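Local atomic coordinates of Alr3699 protein (Nostoc sp., PDB entry 4XSO), a protein that is of unknown function but is built as a GT-B fold glycosyltransferase, with two Rossmann-like domains facing each other across a cleft. Residues 177-182 with 365-370; 213-218 with 249-254; 224-229 with 259-264; 302-307 with 358-363. One frame throughout, in Å; residues are numbered along the deposited sequence.

Contact 1 (177-182 with 365-370); sequences VIYNGF and SQRFDV
At the interdomain crossing of the GT-B fold, Y179 and F182, in the loop that leaves the N-terminal domain after strand 175-177, meet R367, F368 and V370, where helix 350-368 gives way to helix 370-382. F182 and D369 form a single beta bridge: F182 N donates to F368 O (2.8 Å), and V370 N to F182 O (3.0 Å), the latter bond nearly straight at 171°. Glycine suits position 181 because a CB there would run into V370 CA; G181 CA itself makes a CA-H...O contact with F368 O (3.2 Å). F368 turns its ring edge toward the face of Y179 in an offset edge-to-face pair, planes at 72°, with F368 CE1 3.8 Å from Y179 CG. CZ of the same phenylalanine sits over the centre of the R367 guanidinium. That group stands steeply to the tyrosine ring, R367 NH2 3.5 Å from Y179 CE2. E320 binds both polar ends, its OE1 taking Y179 OH and its O taking R367 NH1, while D369 OD1 caps V371 N at the start of the last helix. Two backbone bonds thus fix the junction of loop and helix end, and the aromatic pair lies beside R367, whose charge may polarise the tyrosine ring.

Contact 2 (213-218 with 249-254); sequences SRLSPW and DYVKEL
Y250 lies flat against the backbone of S216 and P217, its ring held between that loop and its own helix. P217 N sits over the centre of one face and S216 C nearer the rim, while L254 CG, one helical turn on, lies against the opposite face. The tyrosine CG is anti to the backbone N (chi1 -172°), on a CB that already points at the loop. The proline ring and the tyrosine slide past each other in opposite directions, and P217 CD stands 4.0 Å from the centroid of the Y250 ring, 20° off the normal, a CH-pi contact. A proline fits here: its compact ring brings the C-H groups of CD and CG over the aromatic face. Farther out on the ring, Y250 CE2 comes 3.1 Å from S216 O. The phenol oxygen is hydrogen-bonded to ND1 of H222 on helix 221-228.

Beside the tyrosine a smaller aliphatic group completes the interface. L215 and V251 cross at a slant, L215 CD1 touching V251 CG2 at 3.8 Å, and the other branch of the leucine, CD2, approaches L254 CD1 at 4.3 Å. Q221 of helix 221-228 also packs on L215, Y250 and L254. At the far end of the loop W218 meets H134 edge-to-face, across the interdomain cleft. No hydrogen bond joins the two segments, so shape, dispersion and the CH-pi contact hold the loop to the helix, while the tyrosine hydroxyl has H222 as its partner.

Contact 3 (224-229 with 259-264); sequences LIDALA and TRLGLE
L261 and L263 reach out from the end of helix 248-260 to touch I225 and L228 of helix 221-228 and A229 just beyond. Both leucines have CG anti to their carbonyl carbon (chi1 -68° and -70°), and in both CD1 continues the chain outward; CD1 of L263 and both CD1 and CD2 of L261 make the contacts. L263 CD1 lies 3.7 Å from I225 O and 3.9 Å from L228 CB, at the last turn of the helix, where A229 N makes weak bonds back to I225 O and D226 O. I225 and L263 slide past each other in opposite directions; I225 CG2, anti to the backbone N, meets the CD1 atoms of both leucines, that of L261 at 4.1 Å.

L261 divides its two methyls. CD2 rests on A229 CB at 4.1 Å, where the small alanine lets the leucine in close, and CD1 lies 3.7 Å from D226 OD1. That carboxylate oxygen is not left to the methyl, since Q257 NE2 is hydrogen-bonded to it; R260 NH2 stands 5.1 Å from D226 OD1, a distance at which its charge may help only weakly. Between the leucines G262 takes positive phi in a Schellman motif, G262 N bonding to T259 O, and this turn brings L263 round to the same partner helix.

The two helices belong to successive beta-alpha-beta crossovers. L224 packs on strands 207-212 and 235-240, L228 on 235-240, A227 faces helix 336-348, and L263 also packs on I258.

Contact 4 (302-307 with 358-363); sequences EAMLCG and SNAQAI
A360, the first residue of 358-363 to engage the other helix deeply, presents its methyl to M304: A360 CB is 3.9 Å from M304 CE and 4.0 Å from both M304 CB and M304 CG. A small side chain suits this spot, where the backbones run close, with M304 CA and A360 CA 4.9 Å apart. Next, Q361 CA makes a CA-H...O contact with M304 O (3.1 Å), an oxygen already bonded by G307 N. From there the glutamine side chain, its CG anti to the backbone N (chi1 -167°), extends to the helix end and gives Q361 NE2 to L305 O, 2.7 Å away. The bond is almost linear (177°); the oxygen lies in the amide plane, though the donor stands above the carbonyl plane. G307, with positive phi in a Schellman motif, leaves room for the amide beside its backbone. Last comes I363, whose CG2 lies 4.3 Å from M304 CE, reached because the methionine chain bends at its end. Helix 298-305 is thus set between helix 350-368 and strand 310-313, on whose V310 A303 and M304 rest, while helix 276-282 adjoins E302 and C306, and F182 and Y187 of the interdomain loop pack on L305.

From the N terminus, the chain builds its first domain and then enters contact 1 with 177-182, opening a loop that closes only at 365-370 and encloses the other three contacts. Within it, 213-218 opens contact 2 and 224-229 opens contact 3 before 249-254 and 259-264 close them in that order, so the two cross; they share helix 248-260 and touch where L254 packs on I225. Contact 4 follows in series, closing 302-307 on 358-363. It adjoins contact 1, with F182 against L305. Contacts 2 and 3 therefore tie one flank of the C-terminal domain, while contact 4 packs helix 298-305 on helix 350-368, which contact 1 then joins to the loop from the N-terminal domain.

Contact 1 (177-182 with 365-370)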
loop_
_atom_site.group_PDB
_atom_site.type_symbol
_atom_site.label_atom_id
_atom_site.label_comp_id
_atom_site.label_asym_id
_atom_site.label_seq_id
_atom_site.Cartn_x
_atom_site.Cartn_y
_atom_site.Cartn_z
ATOM N N VAL A 177 -25.058 12.411 0.956
ATOM C CA VAL A 177 -25.905 11.305 1.285
ATOM C C VAL A 177 -26.635 10.848 0.013
ATOM O O VAL A 177 -27.188 11.672 -0.635
ATOM C CB VAL A 177 -26.945 11.619 2.398
ATOM C CG1 VAL A 177 -27.968 10.549 2.519
ATOM C CG2 VAL A 177 -26.247 11.846 3.761
ATOM N N ILE A 178 -26.569 9.577 -0.346
ATOM C CA ILE A 178 -27.385 9.029 -1.462
ATOM C C ILE A 178 -27.907 7.712 -0.930
ATOM O O ILE A 178 -27.156 6.834 -0.563
ATOM C CB ILE A 178 -26.610 8.790 -2.752
ATOM C CG1 ILE A 178 -26.022 10.075 -3.287
ATOM C CG2 ILE A 178 -27.524 8.193 -3.841
ATOM C CD1 ILE A 178 -25.248 9.862 -4.555
ATOM N N TYR A 179 -29.243 7.592 -0.878
ATOM C CA TYR A 179 -29.917 6.450 -0.259
ATOM C C TYR A 179 -29.820 5.272 -1.265
ATOM O O TYR A 179 -29.550 5.477 -2.420
ATOM C CB TYR A 179 -31.363 6.877 0.025
ATOM C CG TYR A 179 -31.524 7.892 1.162
ATOM C CD1 TYR A 179 -31.019 7.597 2.435
ATOM C CD2 TYR A 179 -32.275 9.067 1.026
ATOM C CE1 TYR A 179 -31.166 8.472 3.517
ATOM C CE2 TYR A 179 -32.432 9.959 2.151
ATOM C CZ TYR A 179 -31.878 9.643 3.390
ATOM O OH TYR A 179 -31.973 10.474 4.584
ATOM N N ASN A 180 -30.031 4.042 -0.791
ATOM C CA ASN A 180 -30.210 2.847 -1.605
ATOM C C ASN A 180 -31.452 3.023 -2.517
ATOM O O ASN A 180 -32.464 3.678 -2.167
ATOM C CB ASN A 180 -30.405 1.623 -0.706
ATOM C CG ASN A 180 -29.140 1.148 0.010
ATOM O OD1 ASN A 180 -28.176 1.889 0.249
ATOM N ND2 ASN A 180 -29.193 -0.070 0.459
ATOM N N GLY A 181 -31.367 2.488 -3.711
ATOM C CA GLY A 181 -32.505 2.589 -4.657
ATOM C C GLY A 181 -33.119 1.205 -4.848
ATOM O O GLY A 181 -32.440 0.225 -4.642
ATOM N N PHE A 182 -34.375 1.180 -5.263
ATOM C CA PHE A 182 -35.184 -0.019 -5.460
ATOM C C PHE A 182 -36.052 0.100 -6.719
ATOM O O PHE A 182 -36.593 1.154 -6.989
ATOM C CB PHE A 182 -36.110 -0.197 -4.241
ATOM C CG PHE A 182 -35.357 -0.328 -2.961
ATOM C CD1 PHE A 182 -34.913 0.805 -2.294
ATOM C CD2 PHE A 182 -35.072 -1.602 -2.425
ATOM C CE1 PHE A 182 -34.128 0.694 -1.137
ATOM C CE2 PHE A 182 -34.375 -1.697 -1.255
ATOM C CZ PHE A 182 -33.907 -0.535 -0.603
ATOM N N SER A 365 -41.737 5.549 -2.750
ATOM C CA SER A 365 -41.625 5.562 -4.207
ATOM C C SER A 365 -40.905 6.857 -4.643
ATOM O O SER A 365 -40.127 6.868 -5.588
ATOM C CB SER A 365 -43.039 5.468 -4.831
ATOM O OG SER A 365 -43.555 4.179 -4.527
ATOM N N GLN A 366 -41.231 7.946 -3.964
ATOM C CA GLN A 366 -40.589 9.212 -4.256
ATOM C C GLN A 366 -39.091 9.230 -3.886
ATOM O O GLN A 366 -38.255 9.671 -4.701
ATOM C CB GLN A 366 -41.419 10.368 -3.661
ATOM C CG GLN A 366 -40.759 11.738 -3.687
ATOM C CD GLN A 366 -41.364 12.698 -2.658
ATOM O OE1 GLN A 366 -42.572 12.917 -2.644
ATOM N NE2 GLN A 366 -40.527 13.244 -1.773
ATOM N N ARG A 367 -38.739 8.804 -2.671
ATOM C CA ARG A 367 -37.347 8.916 -2.166
ATOM C C ARG A 367 -36.359 7.854 -2.582
ATOM O O ARG A 367 -35.199 8.106 -2.615
ATOM C CB ARG A 367 -37.442 8.891 -0.607
ATOM C CG ARG A 367 -38.340 10.002 -0.048
ATOM C CD ARG A 367 -38.457 9.945 1.511
ATOM N NE ARG A 367 -37.141 10.195 2.101
ATOM C CZ ARG A 367 -36.783 9.930 3.360
ATOM N NH1 ARG A 367 -37.623 9.410 4.231
ATOM N NH2 ARG A 367 -35.534 10.186 3.738
ATOM N N PHE A 368 -36.803 6.609 -2.815
ATOM C CA PHE A 368 -35.914 5.478 -2.958
ATOM C C PHE A 368 -36.041 4.757 -4.326
ATOM O O PHE A 368 -35.528 3.652 -4.515
ATOM C CB PHE A 368 -36.162 4.517 -1.826
ATOM C CG PHE A 368 -36.134 5.189 -0.494
ATOM C CD1 PHE A 368 -34.980 5.801 -0.046
ATOM C CD2 PHE A 368 -37.272 5.266 0.275
ATOM C CE1 PHE A 368 -34.981 6.429 1.217
ATOM C CE2 PHE A 368 -37.289 5.927 1.525
ATOM C CZ PHE A 368 -36.168 6.484 1.992
ATOM N N ASP A 369 -36.693 5.417 -5.276
ATOM C CA ASP A 369 -36.774 4.879 -6.653
ATOM C C ASP A 369 -35.366 4.778 -7.238
ATOM O O ASP A 369 -34.632 5.753 -7.273
ATOM C CB ASP A 369 -37.699 5.756 -7.469
ATOM C CG ASP A 369 -37.983 5.203 -8.870
ATOM O OD1 ASP A 369 -37.286 4.295 -9.345
ATOM O OD2 ASP A 369 -38.961 5.721 -9.469
ATOM N N VAL A 370 -34.982 3.575 -7.612
ATOM C CA VAL A 370 -33.690 3.339 -8.232
ATOM C C VAL A 370 -33.408 4.228 -9.432
ATOM O O VAL A 370 -32.244 4.557 -9.630
ATOM C CB VAL A 370 -33.456 1.854 -8.587
ATOM C CG1 VAL A 370 -34.250 1.427 -9.832
ATOM C CG2 VAL A 370 -31.955 1.584 -8.741
#

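Contact 2 (213-218 with 249-254)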
loop_
_atom_site.group_PDB
_atom_site.type_symbol
_atom_site.label_atom_id
_atom_site.label_comp_id
_atom_site.label_asym_id
_atom_site.label_seq_id
_atom_site.Cartn_x
_atom_site.Cartn_y
_atom_site.Cartn_z
ATOM N N SER A 213 -35.301 -11.297 7.807
ATOM C CA SER A 213 -33.943 -11.035 8.267
ATOM C C SER A 213 -33.268 -12.398 8.431
ATOM O O SER A 213 -33.952 -13.414 8.444
ATOM C CB SER A 213 -33.963 -10.096 9.478
ATOM O OG SER A 213 -32.902 -10.332 10.358
ATOM N N ARG A 214 -31.942 -12.421 8.605
ATOM C CA ARG A 214 -31.294 -13.628 9.029
ATOM C C ARG A 214 -31.487 -13.678 10.563
ATOM O O ARG A 214 -31.711 -12.672 11.233
ATOM C CB ARG A 214 -29.797 -13.621 8.649
ATOM C CG ARG A 214 -29.036 -12.448 9.232
ATOM C CD ARG A 214 -27.630 -12.322 8.638
ATOM N NE ARG A 214 -27.047 -11.049 9.041
ATOM C CZ ARG A 214 -27.256 -9.883 8.431
ATOM N NH1 ARG A 214 -28.006 -9.805 7.325
ATOM N NH2 ARG A 214 -26.687 -8.785 8.926
ATOM N N LEU A 215 -31.498 -14.878 11.081
ATOM C CA LEU A 215 -31.768 -15.119 12.473
ATOM C C LEU A 215 -30.486 -14.800 13.218
ATOM O O LEU A 215 -29.529 -15.591 13.190
ATOM C CB LEU A 215 -32.188 -16.583 12.665
ATOM C CG LEU A 215 -33.419 -17.006 11.867
ATOM C CD1 LEU A 215 -33.642 -18.514 12.039
ATOM C CD2 LEU A 215 -34.650 -16.219 12.289
ATOM N N SER A 216 -30.349 -13.740 13.917
ATOM C CA SER A 216 -29.149 -13.182 14.555
ATOM C C SER A 216 -29.498 -12.325 15.798
ATOM O O SER A 216 -30.598 -11.779 15.894
ATOM C CB SER A 216 -28.351 -12.434 13.509
ATOM O OG SER A 216 -27.241 -11.865 14.107
ATOM N N PRO A 217 -28.884 -12.256 16.863
ATOM C CA PRO A 217 -29.365 -11.493 18.041
ATOM C C PRO A 217 -29.476 -10.004 17.756
ATOM O O PRO A 217 -30.382 -9.346 18.252
ATOM C CB PRO A 217 -28.288 -11.728 19.122
ATOM C CG PRO A 217 -27.464 -12.882 18.634
ATOM C CD PRO A 217 -27.700 -13.097 17.163
ATOM N N TRP A 218 -28.563 -9.493 16.932
ATOM C CA TRP A 218 -28.570 -8.077 16.560
ATOM C C TRP A 218 -29.887 -7.756 15.813
ATOM O O TRP A 218 -30.371 -6.620 15.911
ATOM C CB TRP A 218 -27.383 -7.707 15.638
ATOM C CG TRP A 218 -26.008 -7.627 16.258
ATOM C CD1 TRP A 218 -25.619 -8.054 17.499
ATOM C CD2 TRP A 218 -24.809 -7.121 15.612
ATOM N NE1 TRP A 218 -24.267 -7.822 17.676
ATOM C CE2 TRP A 218 -23.747 -7.252 16.535
ATOM C CE3 TRP A 218 -24.535 -6.558 14.339
ATOM C CZ2 TRP A 218 -22.426 -6.834 16.228
ATOM C CZ3 TRP A 218 -23.218 -6.148 14.036
ATOM C CH2 TRP A 218 -22.190 -6.291 14.976
ATOM N N ASP A 249 -26.382 -20.938 18.527
ATOM C CA ASP A 249 -26.992 -20.772 19.886
ATOM C C ASP A 249 -28.245 -19.890 19.927
ATOM O O ASP A 249 -29.116 -20.045 20.821
ATOM C CB ASP A 249 -26.006 -20.096 20.874
ATOM C CG ASP A 249 -24.747 -20.894 21.109
ATOM O OD1 ASP A 249 -24.523 -21.879 20.395
ATOM O OD2 ASP A 249 -23.972 -20.508 22.016
ATOM N N TYR A 250 -28.309 -18.906 19.012
ATOM C CA TYR A 250 -29.471 -17.985 18.970
ATOM C C TYR A 250 -30.724 -18.666 18.471
ATOM O O TYR A 250 -31.799 -18.475 18.992
ATOM C CB TYR A 250 -29.198 -16.787 18.060
ATOM C CG TYR A 250 -30.261 -15.705 18.111
ATOM C CD1 TYR A 250 -30.509 -15.023 19.294
ATOM C CD2 TYR A 250 -30.987 -15.351 16.972
ATOM C CE1 TYR A 250 -31.456 -14.003 19.351
ATOM C CE2 TYR A 250 -31.974 -14.346 17.022
ATOM C CZ TYR A 250 -32.224 -13.681 18.212
ATOM O OH TYR A 250 -33.167 -12.658 18.321
ATOM N N VAL A 251 -30.601 -19.423 17.406
ATOM C CA VAL A 251 -31.750 -20.155 16.899
ATOM C C VAL A 251 -32.346 -21.117 17.927
ATOM O O VAL A 251 -33.557 -21.108 18.151
ATOM C CB VAL A 251 -31.370 -20.891 15.627
ATOM C CG1 VAL A 251 -32.448 -21.900 15.277
ATOM C CG2 VAL A 251 -31.162 -19.859 14.529
ATOM N N LYS A 252 -31.491 -21.904 18.580
ATOM C CA LYS A 252 -31.869 -22.671 19.803
ATOM C C LYS A 252 -32.587 -21.807 20.861
ATOM O O LYS A 252 -33.629 -22.184 21.374
ATOM C CB LYS A 252 -30.615 -23.291 20.450
ATOM C CG LYS A 252 -30.888 -24.265 21.602
ATOM C CD LYS A 252 -29.650 -24.510 22.464
ATOM C CE LYS A 252 -29.441 -23.336 23.430
ATOM N NZ LYS A 252 -28.001 -23.006 23.603
ATOM N N GLU A 253 -32.039 -20.644 21.160
ATOM C CA GLU A 253 -32.638 -19.725 22.131
ATOM C C GLU A 253 -34.031 -19.245 21.662
ATOM O O GLU A 253 -34.991 -19.183 22.454
ATOM C CB GLU A 253 -31.661 -18.594 22.414
ATOM C CG GLU A 253 -32.064 -17.644 23.544
ATOM C CD GLU A 253 -32.343 -16.205 23.058
ATOM O OE1 GLU A 253 -33.549 -15.809 22.963
ATOM O OE2 GLU A 253 -31.347 -15.482 22.755
ATOM N N LEU A 254 -34.200 -18.989 20.365
ATOM C CA LEU A 254 -35.516 -18.521 19.889
ATOM C C LEU A 254 -36.522 -19.600 20.072
ATOM O O LEU A 254 -37.626 -19.345 20.542
ATOM C CB LEU A 254 -35.543 -18.141 18.376
ATOM C CG LEU A 254 -34.657 -16.983 18.007
ATOM C CD1 LEU A 254 -34.808 -16.676 16.527
ATOM C CD2 LEU A 254 -34.999 -15.790 18.904
#

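Contact 3 (224-229 with 259-264)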
loop_
_atom_site.group_PDB
_atom_site.type_symbol
_atom_site.label_atom_id
_atom_site.label_comp_id
_atom_site.label_asym_id
_atom_site.label_seq_id
_atom_site.Cartn_x
_atom_site.Cartn_y
_atom_site.Cartn_z
ATOM N N LEU A 224 -39.627 -9.339 18.943
ATOM C CA LEU A 224 -40.936 -9.601 18.367
ATOM C C LEU A 224 -41.655 -10.720 19.146
ATOM O O LEU A 224 -42.847 -10.632 19.405
ATOM C CB LEU A 224 -40.838 -9.908 16.844
ATOM C CG LEU A 224 -42.151 -10.323 16.155
ATOM C CD1 LEU A 224 -43.156 -9.197 16.245
ATOM C CD2 LEU A 224 -41.879 -10.658 14.678
ATOM N N ILE A 225 -40.934 -11.795 19.441
ATOM C CA ILE A 225 -41.484 -12.934 20.186
ATOM C C ILE A 225 -41.973 -12.479 21.597
ATOM O O ILE A 225 -43.125 -12.737 21.906
ATOM C CB ILE A 225 -40.482 -14.110 20.207
ATOM C CG1 ILE A 225 -40.283 -14.617 18.764
ATOM C CG2 ILE A 225 -41.003 -15.226 21.092
ATOM C CD1 ILE A 225 -38.988 -15.351 18.562
ATOM N N ASP A 226 -41.172 -11.708 22.363
ATOM C CA ASP A 226 -41.670 -11.173 23.650
ATOM C C ASP A 226 -42.911 -10.297 23.456
ATOM O O ASP A 226 -43.903 -10.437 24.154
ATOM C CB ASP A 226 -40.619 -10.349 24.346
ATOM C CG ASP A 226 -39.540 -11.173 25.005
ATOM O OD1 ASP A 226 -39.797 -12.338 25.287
ATOM O OD2 ASP A 226 -38.411 -10.639 25.224
ATOM N N ALA A 227 -42.917 -9.442 22.432
ATOM C CA ALA A 227 -44.118 -8.657 22.178
ATOM C C ALA A 227 -45.326 -9.538 21.814
ATOM O O ALA A 227 -46.456 -9.209 22.153
ATOM C CB ALA A 227 -43.873 -7.633 21.075
ATOM N N LEU A 228 -45.126 -10.649 21.111
ATOM C CA LEU A 228 -46.261 -11.490 20.728
ATOM C C LEU A 228 -46.991 -12.002 21.977
ATOM O O LEU A 228 -48.207 -12.077 22.013
ATOM C CB LEU A 228 -45.771 -12.678 19.887
ATOM C CG LEU A 228 -46.625 -13.014 18.670
ATOM C CD1 LEU A 228 -46.900 -11.762 17.863
ATOM C CD2 LEU A 228 -45.941 -14.056 17.785
ATOM N N ALA A 229 -46.215 -12.287 23.010
ATOM C CA ALA A 229 -46.743 -12.702 24.303
ATOM C C ALA A 229 -47.753 -11.709 24.825
ATOM O O ALA A 229 -48.578 -12.078 25.645
ATOM C CB ALA A 229 -45.606 -12.885 25.293
ATOM N N THR A 259 -41.384 -21.723 22.802
ATOM C CA THR A 259 -42.015 -22.774 23.623
ATOM C C THR A 259 -42.204 -22.323 25.088
ATOM O O THR A 259 -43.259 -22.467 25.641
ATOM C CB THR A 259 -41.166 -24.037 23.604
ATOM O OG1 THR A 259 -41.196 -24.599 22.281
ATOM C CG2 THR A 259 -41.735 -25.059 24.620
ATOM N N ARG A 260 -41.206 -21.730 25.707
ATOM C CA ARG A 260 -41.431 -21.181 27.063
ATOM C C ARG A 260 -42.628 -20.169 27.187
ATOM O O ARG A 260 -43.366 -20.150 28.200
ATOM C CB ARG A 260 -40.123 -20.566 27.543
ATOM C CG ARG A 260 -40.175 -19.861 28.906
ATOM C CD ARG A 260 -38.765 -19.423 29.387
ATOM N NE ARG A 260 -38.079 -18.460 28.506
ATOM C CZ ARG A 260 -38.424 -17.173 28.321
ATOM N NH1 ARG A 260 -39.472 -16.632 28.930
ATOM N NH2 ARG A 260 -37.716 -16.405 27.501
ATOM N N LEU A 261 -42.830 -19.320 26.169
ATOM C CA LEU A 261 -43.959 -18.375 26.171
ATOM C C LEU A 261 -45.252 -19.011 25.763
ATOM O O LEU A 261 -46.291 -18.376 25.778
ATOM C CB LEU A 261 -43.652 -17.147 25.317
ATOM C CG LEU A 261 -42.531 -16.375 26.048
ATOM C CD1 LEU A 261 -41.699 -15.491 25.141
ATOM C CD2 LEU A 261 -43.114 -15.567 27.192
ATOM N N GLY A 262 -45.242 -20.299 25.440
ATOM C CA GLY A 262 -46.473 -20.900 24.893
ATOM C C GLY A 262 -46.914 -20.413 23.518
ATOM O O GLY A 262 -48.095 -20.498 23.162
ATOM N N LEU A 263 -45.961 -19.954 22.709
ATOM C CA LEU A 263 -46.260 -19.397 21.373
ATOM C C LEU A 263 -46.004 -20.282 20.118
ATOM O O LEU A 263 -45.901 -19.766 18.986
ATOM C CB LEU A 263 -45.461 -18.140 21.244
ATOM C CG LEU A 263 -45.986 -17.017 22.158
ATOM C CD1 LEU A 263 -45.022 -15.859 22.004
ATOM C CD2 LEU A 263 -47.428 -16.631 21.836
ATOM N N GLU A 264 -45.939 -21.604 20.295
ATOM C CA GLU A 264 -45.420 -22.492 19.255
ATOM C C GLU A 264 -46.335 -22.550 18.055
ATOM O O GLU A 264 -45.894 -22.860 16.968
ATOM C CB GLU A 264 -45.169 -23.925 19.763
ATOM C CG GLU A 264 -46.390 -24.598 20.403
ATOM C CD GLU A 264 -46.475 -24.355 21.916
ATOM O OE1 GLU A 264 -45.721 -23.479 22.430
ATOM O OE2 GLU A 264 -47.257 -25.078 22.563
#

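Contact 4 (302-307 with 358-363)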
loop_
_atom_site.group_PDB
_atom_site.type_symbol
_atom_site.label_atom_id
_atom_site.label_comp_id
_atom_site.label_asym_id
_atom_site.label_seq_id
_atom_site.Cartn_x
_atom_site.Cartn_y
_atom_site.Cartn_z
ATOM N N GLU A 302 -38.419 -1.661 1.832
ATOM C CA GLU A 302 -39.130 -2.659 1.038
ATOM C C GLU A 302 -40.561 -2.803 1.484
ATOM O O GLU A 302 -41.458 -2.834 0.673
ATOM C CB GLU A 302 -38.397 -3.996 1.047
ATOM C CG GLU A 302 -37.153 -3.838 0.196
ATOM C CD GLU A 302 -36.293 -5.067 0.134
ATOM O OE1 GLU A 302 -35.975 -5.608 1.215
ATOM O OE2 GLU A 302 -35.896 -5.425 -1.001
ATOM N N ALA A 303 -40.750 -2.778 2.791
ATOM C CA ALA A 303 -42.078 -2.899 3.373
ATOM C C ALA A 303 -42.970 -1.723 2.963
ATOM O O ALA A 303 -44.143 -1.894 2.624
ATOM C CB ALA A 303 -41.923 -2.990 4.881
ATOM N N MET A 304 -42.365 -0.539 2.954
ATOM C CA MET A 304 -43.045 0.705 2.604
ATOM C C MET A 304 -43.457 0.634 1.117
ATOM O O MET A 304 -44.586 0.933 0.749
ATOM C CB MET A 304 -42.120 1.896 2.881
ATOM C CG MET A 304 -41.825 2.152 4.367
ATOM S SD MET A 304 -40.652 3.525 4.688
ATOM C CE MET A 304 -41.912 4.640 4.999
ATOM N N LEU A 305 -42.550 0.218 0.266
ATOM C CA LEU A 305 -42.849 0.108 -1.170
ATOM C C LEU A 305 -43.890 -0.930 -1.395
ATOM O O LEU A 305 -44.595 -0.883 -2.428
ATOM C CB LEU A 305 -41.571 -0.261 -1.930
ATOM C CG LEU A 305 -40.554 0.846 -2.071
ATOM C CD1 LEU A 305 -39.234 0.270 -2.545
ATOM C CD2 LEU A 305 -41.050 1.883 -3.023
ATOM N N CYS A 306 -44.014 -1.910 -0.473
ATOM C CA CYS A 306 -45.071 -2.903 -0.640
ATOM C C CYS A 306 -46.373 -2.317 -0.147
ATOM O O CYS A 306 -47.393 -2.988 -0.106
ATOM C CB CYS A 306 -44.821 -4.210 0.102
ATOM S SG CYS A 306 -43.451 -5.196 -0.437
ATOM N N GLY A 307 -46.360 -1.073 0.288
ATOM C CA GLY A 307 -47.583 -0.540 0.803
ATOM C C GLY A 307 -48.011 -1.153 2.120
ATOM O O GLY A 307 -49.171 -1.275 2.336
ATOM N N SER A 358 -50.606 3.419 2.971
ATOM C CA SER A 358 -50.701 4.053 1.676
ATOM C C SER A 358 -49.731 5.283 1.603
ATOM O O SER A 358 -49.043 5.478 0.594
ATOM C CB SER A 358 -52.147 4.427 1.458
ATOM O OG SER A 358 -52.227 5.206 0.317
ATOM N N ASN A 359 -49.607 6.047 2.692
ATOM C CA ASN A 359 -48.619 7.147 2.757
ATOM C C ASN A 359 -47.210 6.586 2.500
ATOM O O ASN A 359 -46.411 7.146 1.708
ATOM C CB ASN A 359 -48.637 7.842 4.155
ATOM C CG ASN A 359 -49.883 8.633 4.394
ATOM O OD1 ASN A 359 -50.676 8.829 3.476
ATOM N ND2 ASN A 359 -50.072 9.104 5.619
ATOM N N ALA A 360 -46.919 5.450 3.148
ATOM C CA ALA A 360 -45.617 4.827 3.026
ATOM C C ALA A 360 -45.216 4.464 1.587
ATOM O O ALA A 360 -44.116 4.775 1.138
ATOM C CB ALA A 360 -45.557 3.599 3.938
ATOM N N GLN A 361 -46.108 3.826 0.847
ATOM C CA GLN A 361 -45.824 3.498 -0.544
ATOM C C GLN A 361 -45.497 4.752 -1.320
ATOM O O GLN A 361 -44.555 4.736 -2.103
ATOM C CB GLN A 361 -46.974 2.700 -1.203
ATOM C CG GLN A 361 -46.555 2.100 -2.526
ATOM C CD GLN A 361 -47.566 1.066 -3.040
ATOM O OE1 GLN A 361 -48.680 1.415 -3.344
ATOM N NE2 GLN A 361 -47.185 -0.237 -3.053
ATOM N N ALA A 362 -46.286 5.814 -1.110
ATOM C CA ALA A 362 -46.144 7.081 -1.868
ATOM C C ALA A 362 -44.802 7.725 -1.547
ATOM O O ALA A 362 -44.108 8.125 -2.468
ATOM C CB ALA A 362 -47.259 8.077 -1.527
ATOM N N ILE A 363 -44.465 7.877 -0.242
ATOM C CA ILE A 363 -43.252 8.523 0.099
ATOM C C ILE A 363 -42.026 7.680 -0.307
ATOM O O ILE A 363 -41.032 8.233 -0.789
ATOM C CB ILE A 363 -43.231 9.006 1.601
ATOM C CG1 ILE A 363 -41.946 9.805 1.906
ATOM C CG2 ILE A 363 -43.287 7.883 2.593
ATOM C CD1 ILE A 363 -41.944 11.133 1.200
#